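Xanthomonas outer protein D (Xanthomonas euvesicatoria, PDB 2OIV) is a type III secreted virulence factor with deSUMOylating activity, a cysteine isopeptidase whose catalytic fragment has the fold of the Ulp1 protease family. Local coordinates at residues A27-F32 / I61-F66. Numbering follows the deposited sequence.
Sequences AHLLHF and IPPIVF
His31 grips the neighbouring strand with both of its backbone polar groups: its N donates to Ile64 O (2.8 Å) and its O accepts from Phe66 N (2.9 Å, 172° at the hydrogen). A third bond, Ile64 N to Leu29 O at 3.0 Å, opens the parallel ladder between edge strand 30-32 and strand 64-71; a backbone bond between Phe66 and Ala33 carries it on. Pro62 and Pro63 suit the approach to the ladder, since neither has an N-H to offer and the pairing begins at Ile64.

On the face carrying His31 and Val65, the imidazole, with CG anti to the backbone N (chi1 180°), leans away from strand 64-66 and turns one face to Ile61, whose CG2 sits over it in a CH-pi contact, 4.1 Å from the ring centroid. Val65 CG1 meets the edge at CD2. Pro62 packs its ring against His31 CB.

The other face is apolar. Leu30 CD2 reaches the rim of the Phe66 ring, 3.5 Å from CE2, and the rings of Phe32 and Phe66 lie alongside each other with planes inclined at 57°. Helices 7-21 and 136-153 cover this face through Leu17 and Leu147, among others, so bulky hydrocarbon groups fit here.

Backbone bonds thus fix the register, while the faces differ: one packs hydrocarbon on the helices of the catalytic domain, and the other sets an imidazole among Ile61, Pro62 and Val65.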
loop_
_atom_site.group_PDB
_atom_site.type_symbol
_atom_site.label_atom_id
_atom_site.label_comp_id
_atom_site.label_asym_id
_atom_site.label_seq_id
_atom_site.Cartn_x
_atom_site.Cartn_y
_atom_site.Cartn_z
ATOM N N ALA A 27 3.827 -8.549 12.995
ATOM C CA ALA A 27 4.648 -7.971 11.889
ATOM C C ALA A 27 4.726 -8.877 10.650
ATOM O O ALA A 27 4.840 -8.402 9.511
ATOM C CB ALA A 27 6.069 -7.595 12.363
ATOM N N HIS A 28 4.689 -10.181 10.898
ATOM C CA HIS A 28 4.695 -11.177 9.823
ATOM C C HIS A 28 3.427 -11.178 8.966
ATOM O O HIS A 28 3.447 -11.744 7.899
ATOM C CB HIS A 28 4.952 -12.572 10.382
ATOM C CG HIS A 28 3.921 -13.016 11.351
ATOM N ND1 HIS A 28 3.857 -12.525 12.639
ATOM C CD2 HIS A 28 2.902 -13.896 11.226
ATOM C CE1 HIS A 28 2.858 -13.103 13.273
ATOM N NE2 HIS A 28 2.255 -13.927 12.434
ATOM N N LEU A 29 2.354 -10.515 9.410
ATOM C CA LEU A 29 1.158 -10.370 8.568
ATOM C C LEU A 29 1.287 -9.342 7.427
ATOM O O LEU A 29 0.434 -9.319 6.516
ATOM C CB LEU A 29 -0.073 -9.977 9.396
ATOM C CG LEU A 29 -0.562 -10.770 10.606
ATOM C CD1 LEU A 29 -1.783 -10.003 11.236
ATOM C CD2 LEU A 29 -0.952 -12.143 10.185
ATOM N N LEU A 30 2.347 -8.543 7.464
ATOM C CA LEU A 30 2.432 -7.358 6.614
ATOM C C LEU A 30 3.315 -7.640 5.414
ATOM O O LEU A 30 4.356 -8.319 5.542
ATOM C CB LEU A 30 3.030 -6.172 7.395
ATOM C CG LEU A 30 2.321 -5.666 8.668
ATOM C CD1 LEU A 30 3.177 -4.622 9.395
ATOM C CD2 LEU A 30 0.990 -5.087 8.365
ATOM N N HIS A 31 2.934 -7.106 4.248
ATOM C CA HIS A 31 3.898 -7.050 3.143
ATOM C C HIS A 31 3.864 -5.640 2.544
ATOM O O HIS A 31 2.763 -5.152 2.172
ATOM C CB HIS A 31 3.540 -8.086 2.044
ATOM C CG HIS A 31 4.485 -8.071 0.882
ATOM N ND1 HIS A 31 5.679 -8.765 0.901
ATOM C CD2 HIS A 31 4.431 -7.448 -0.323
ATOM C CE1 HIS A 31 6.321 -8.576 -0.242
ATOM N NE2 HIS A 31 5.597 -7.767 -0.997
ATOM N N PHE A 32 5.035 -4.989 2.464
ATOM C CA PHE A 32 5.108 -3.630 1.915
ATOM C C PHE A 32 5.591 -3.845 0.479
ATOM O O PHE A 32 6.763 -4.186 0.232
ATOM C CB PHE A 32 6.098 -2.733 2.686
ATOM C CG PHE A 32 5.816 -2.604 4.155
ATOM C CD1 PHE A 32 4.509 -2.307 4.641
ATOM C CD2 PHE A 32 6.865 -2.732 5.081
ATOM C CE1 PHE A 32 4.279 -2.153 6.003
ATOM C CE2 PHE A 32 6.616 -2.593 6.471
ATOM C CZ PHE A 32 5.308 -2.322 6.916
ATOM N N ILE A 61 3.081 -15.075 0.196
ATOM C CA ILE A 61 3.062 -13.641 0.408
ATOM C C ILE A 61 2.048 -13.282 1.516
ATOM O O ILE A 61 0.881 -13.637 1.389
ATOM C CB ILE A 61 2.720 -12.838 -0.872
ATOM C CG1 ILE A 61 3.625 -13.234 -2.059
ATOM C CG2 ILE A 61 2.798 -11.354 -0.568
ATOM C CD1 ILE A 61 5.152 -13.144 -1.786
ATOM N N PRO A 62 2.508 -12.588 2.593
ATOM C CA PRO A 62 1.687 -12.196 3.771
ATOM C C PRO A 62 0.352 -11.571 3.347
ATOM O O PRO A 62 0.247 -10.983 2.247
ATOM C CB PRO A 62 2.564 -11.184 4.508
ATOM C CG PRO A 62 4.009 -11.525 4.083
ATOM C CD PRO A 62 3.908 -12.119 2.703
ATOM N N PRO A 63 -0.677 -11.723 4.182
ATOM C CA PRO A 63 -2.037 -11.349 3.747
ATOM C C PRO A 63 -2.465 -9.875 3.846
ATOM O O PRO A 63 -3.525 -9.568 3.361
ATOM C CB PRO A 63 -2.925 -12.219 4.648
ATOM C CG PRO A 63 -2.127 -12.314 5.953
ATOM C CD PRO A 63 -0.660 -12.384 5.509
ATOM N N ILE A 64 -1.695 -9.001 4.493
ATOM C CA ILE A 64 -2.052 -7.577 4.589
ATOM C C ILE A 64 -0.994 -6.857 3.738
ATOM O O ILE A 64 0.141 -6.676 4.159
ATOM C CB ILE A 64 -2.109 -7.047 6.036
ATOM C CG1 ILE A 64 -3.141 -7.841 6.892
ATOM C CG2 ILE A 64 -2.458 -5.550 6.035
ATOM C CD1 ILE A 64 -3.250 -7.378 8.322
ATOM N N VAL A 65 -1.388 -6.507 2.512
ATOM C CA VAL A 65 -0.454 -5.969 1.501
ATOM C C VAL A 65 -0.704 -4.475 1.255
ATOM O O VAL A 65 -1.871 -4.054 1.028
ATOM C CB VAL A 65 -0.608 -6.742 0.173
ATOM C CG1 VAL A 65 0.555 -6.414 -0.770
ATOM C CG2 VAL A 65 -0.651 -8.289 0.472
ATOM N N PHE A 66 0.373 -3.697 1.366
ATOM C CA PHE A 66 0.355 -2.254 1.112
ATOM C C PHE A 66 0.974 -2.054 -0.248
ATOM O O PHE A 66 2.202 -2.294 -0.430
ATOM C CB PHE A 66 1.162 -1.506 2.185
ATOM C CG PHE A 66 0.607 -1.731 3.574
ATOM C CD1 PHE A 66 -0.259 -0.816 4.133
ATOM C CD2 PHE A 66 0.846 -2.942 4.243
ATOM C CE1 PHE A 66 -0.859 -1.044 5.409
ATOM C CE2 PHE A 66 0.253 -3.192 5.504
ATOM C CZ PHE A 66 -0.598 -2.222 6.085
#